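Local coordinates for protein flagellin hook IN motif family (Aeromonas hydrophila subsp. hydrophila, PDB 6XI1) that probably serves as a calcium-stiffened extender region of an RTX adhesin, its tandem beta-sandwich repeats holding the adhesive end away from the bacterial surface, at residues 355-359 with 360-364. Sequence-based numbering, arbitrary orientation.
With CA (calcium ion), chain B.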
ATOM      1  N   GLU A 355      -1.804 -90.781   4.408  1.00 30.67           N
ATOM      2  CA  GLU A 355      -1.219 -91.802   3.490  1.00 35.10           C
ATOM      3  C   GLU A 355      -2.360 -92.711   2.997  1.00 35.02           C
ATOM      4  O   GLU A 355      -3.205 -93.113   3.814  1.00 37.76           O
ATOM      5  CB  GLU A 355      -0.099 -92.550   4.211  1.00 34.69           C
ATOM      6  CG  GLU A 355       0.448 -93.779   3.486  1.00 34.16           C
ATOM      7  CD  GLU A 355       1.433 -94.544   4.363  1.00 35.78           C
ATOM      8  OE1 GLU A 355       1.726 -94.052   5.488  1.00 33.71           O
ATOM      9  OE2 GLU A 355       1.943 -95.618   3.925  1.00 36.80           O
ATOM     10  N   ASP A 356      -2.425 -92.902   1.684  1.00 34.87           N
ATOM     11  CA  ASP A 356      -3.276 -93.892   0.985  1.00 41.82           C
ATOM     12  C   ASP A 356      -4.721 -93.399   0.885  1.00 44.52           C
ATOM     13  O   ASP A 356      -5.540 -94.174   0.388  1.00 43.16           O
ATOM     14  CB  ASP A 356      -3.169 -95.270   1.657  1.00 43.20           C
ATOM     15  CG  ASP A 356      -1.848 -95.978   1.362  1.00 45.77           C
ATOM     16  OD1 ASP A 356      -1.153 -95.559   0.410  1.00 44.42           O
ATOM     17  OD2 ASP A 356      -1.503 -96.935   2.087  1.00 55.95           O
ATOM     18  N   GLU A 357      -5.044 -92.161   1.277  1.00 40.63           N
ATOM     19  CA  GLU A 357      -6.464 -91.718   1.277  1.00 41.06           C
ATOM     20  C   GLU A 357      -6.897 -91.621  -0.186  1.00 37.99           C
ATOM     21  O   GLU A 357      -8.074 -91.854  -0.478  1.00 46.15           O
ATOM     22  CB  GLU A 357      -6.672 -90.425   2.087  1.00 45.57           C
ATOM     23  CG  GLU A 357      -6.223 -89.140   1.381  1.00 47.80           C
ATOM     24  CD  GLU A 357      -6.250 -87.823   2.174  1.00 47.03           C
ATOM     25  OE1 GLU A 357      -6.275 -87.856   3.414  1.00 45.27           O
ATOM     26  OE2 GLU A 357      -6.249 -86.759   1.539  1.00 39.91           O
ATOM     27  N   THR A 358      -5.974 -91.269  -1.076  1.00 33.59           N
ATOM     28  CA  THR A 358      -6.183 -91.206  -2.545  1.00 36.53           C
ATOM     29  C   THR A 358      -4.856 -91.605  -3.190  1.00 36.24           C
ATOM     30  O   THR A 358      -3.884 -91.784  -2.462  1.00 35.57           O
ATOM     31  CB  THR A 358      -6.679 -89.835  -3.049  1.00 40.04           C
ATOM     32  OG1 THR A 358      -5.794 -88.788  -2.624  1.00 39.43           O
ATOM     33  CG2 THR A 358      -8.083 -89.502  -2.590  1.00 42.89           C
ATOM     34  N   ASN A 359      -4.818 -91.695  -4.513  1.00 38.90           N
ATOM     35  CA  ASN A 359      -3.648 -92.234  -5.235  1.00 41.74           C
ATOM     36  C   ASN A 359      -3.803 -91.825  -6.690  1.00 42.38           C
ATOM     37  O   ASN A 359      -4.919 -91.869  -7.202  1.00 38.41           O
ATOM     38  CB  ASN A 359      -3.560 -93.745  -5.001  1.00 47.21           C
ATOM     39  CG  ASN A 359      -2.199 -94.304  -5.336  1.00 48.73           C
ATOM     40  OD1 ASN A 359      -1.223 -94.080  -4.616  1.00 51.10           O
ATOM     41  ND2 ASN A 359      -2.129 -95.029  -6.439  1.00 50.59           N
ATOM     42  N   PRO A 360      -2.737 -91.363  -7.386  1.00 37.57           N
ATOM     43  CA  PRO A 360      -1.392 -91.250  -6.811  1.00 36.60           C
ATOM     44  C   PRO A 360      -1.068 -89.965  -6.010  1.00 39.16           C
ATOM     45  O   PRO A 360       0.015 -89.947  -5.401  1.00 35.55           O
ATOM     46  CB  PRO A 360      -0.525 -91.277  -8.079  1.00 36.11           C
ATOM     47  CG  PRO A 360      -1.358 -90.545  -9.127  1.00 35.11           C
ATOM     48  CD  PRO A 360      -2.798 -90.887  -8.784  1.00 36.60           C
ATOM     49  N   LEU A 361      -1.934 -88.930  -6.045  1.00 37.93           N
ATOM     50  CA  LEU A 361      -1.720 -87.665  -5.266  1.00 36.65           C
ATOM     51  C   LEU A 361      -2.585 -87.642  -4.010  1.00 39.25           C
ATOM     52  O   LEU A 361      -3.746 -88.097  -4.107  1.00 39.48           O
ATOM     53  CB  LEU A 361      -2.105 -86.448  -6.100  1.00 38.01           C
ATOM     54  CG  LEU A 361      -1.276 -86.192  -7.347  1.00 37.76           C
ATOM     55  CD1 LEU A 361      -1.899 -85.078  -8.161  1.00 38.08           C
ATOM     56  CD2 LEU A 361       0.175 -85.892  -6.984  1.00 37.24           C
ATOM     57  N   LEU A 362      -2.033 -87.137  -2.900  1.00 30.56           N
ATOM     58  CA  LEU A 362      -2.804 -86.662  -1.732  1.00 29.55           C
ATOM     59  C   LEU A 362      -3.008 -85.150  -1.931  1.00 29.47           C
ATOM     60  O   LEU A 362      -2.040 -84.447  -2.335  1.00 27.33           O
ATOM     61  CB  LEU A 362      -2.061 -86.963  -0.436  1.00 30.53           C
ATOM     62  CG  LEU A 362      -1.554 -88.385  -0.241  1.00 30.16           C
ATOM     63  CD1 LEU A 362      -0.966 -88.529   1.137  1.00 28.90           C
ATOM     64  CD2 LEU A 362      -2.670 -89.416  -0.423  1.00 34.24           C
ATOM     65  N   THR A 363      -4.238 -84.669  -1.777  1.00 25.81           N
ATOM     66  CA  THR A 363      -4.559 -83.258  -2.092  1.00 29.62           C
ATOM     67  C   THR A 363      -5.359 -82.635  -0.946  1.00 33.15           C
ATOM     68  O   THR A 363      -6.095 -83.356  -0.241  1.00 28.16           O
ATOM     69  CB  THR A 363      -5.256 -83.095  -3.436  1.00 29.91           C
ATOM     70  OG1 THR A 363      -6.614 -83.520  -3.317  1.00 43.16           O
ATOM     71  CG2 THR A 363      -4.574 -83.871  -4.530  1.00 28.37           C
ATOM     72  N   GLU A 364      -5.115 -81.339  -0.726  1.00 27.73           N
ATOM     73  CA  GLU A 364      -5.781 -80.573   0.347  1.00 28.16           C
ATOM     74  C   GLU A 364      -6.009 -79.156  -0.182  1.00 26.43           C
ATOM     75  O   GLU A 364      -5.183 -78.648  -0.948  1.00 21.26           O
ATOM     76  CB  GLU A 364      -4.960 -80.640   1.631  1.00 31.41           C
ATOM     77  CG  GLU A 364      -5.578 -79.852   2.755  1.00 33.90           C
ATOM     78  CD  GLU A 364      -6.898 -80.366   3.312  1.00 35.61           C
ATOM     79  OE1 GLU A 364      -7.847 -80.618   2.540  1.00 43.08           O
ATOM     80  OE2 GLU A 364      -6.980 -80.468   4.522  1.00 37.30           O
TER
HETATM   81 CA    CA B 521       3.190 -96.097   5.905  1.00 38.41          CA
HETATM   82  O   HOH W   1      -7.208 -84.320   2.322  1.00 38.66           O
HETATM   83  O   HOH W   2      -6.465 -86.650  -1.034  1.00 40.84           O
HETATM   84  O   HOH W   3       4.563 -97.650   7.041  1.00 37.11           O
HETATM   85  O   HOH W   4       3.248 -98.409   5.218  1.00 47.02           O
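Leu362 folds its branched end back against the turn formed by Glu355 to Asn359. From CB the chain runs to CG, which a chi1 of -50° sets anti to the carbonyl carbon and beside the backbone N, and from there both methyls meet the turn. CD1 lies 4.0 Å from Glu355 CA, at the start of the turn. CD2 comes 3.4 Å from Thr358 O, a buried carbonyl oxygen with no polar partner in the model, and also meets the aliphatic part of Glu357, whose CG is 4.0 Å from that methyl. Val353, Val408 and Val413 continue the apolar surroundings of this leucine. The turn joins antiparallel strands 344-354 and 361-371, the first two of the last cadherin-like beta-sandwich repeat, and rounds its corner through a cis peptide between Asn359 and Pro360. Thr358 bridges that corner to the strand that follows: OG1 donates to Leu361 O over 2.6 Å, in the carbonyl plane and on a lone pair. Glu357, extended beyond CG, crosses Leu362 at a slant; water 2 donates to its OE2 (2.6 Å) and to Thr358 OG1 while accepting from Thr363 N. Glu357 OE1 accepts from Thr354 N. Glu355 leaves the backbone away from residues 360-364; its OE1 and OE2, 2.5 and 2.4 Å from the calcium, form a bidentate ligand, with the carbonyl oxygens of Gln414, Leu416 and Val445 and two waters completing the site.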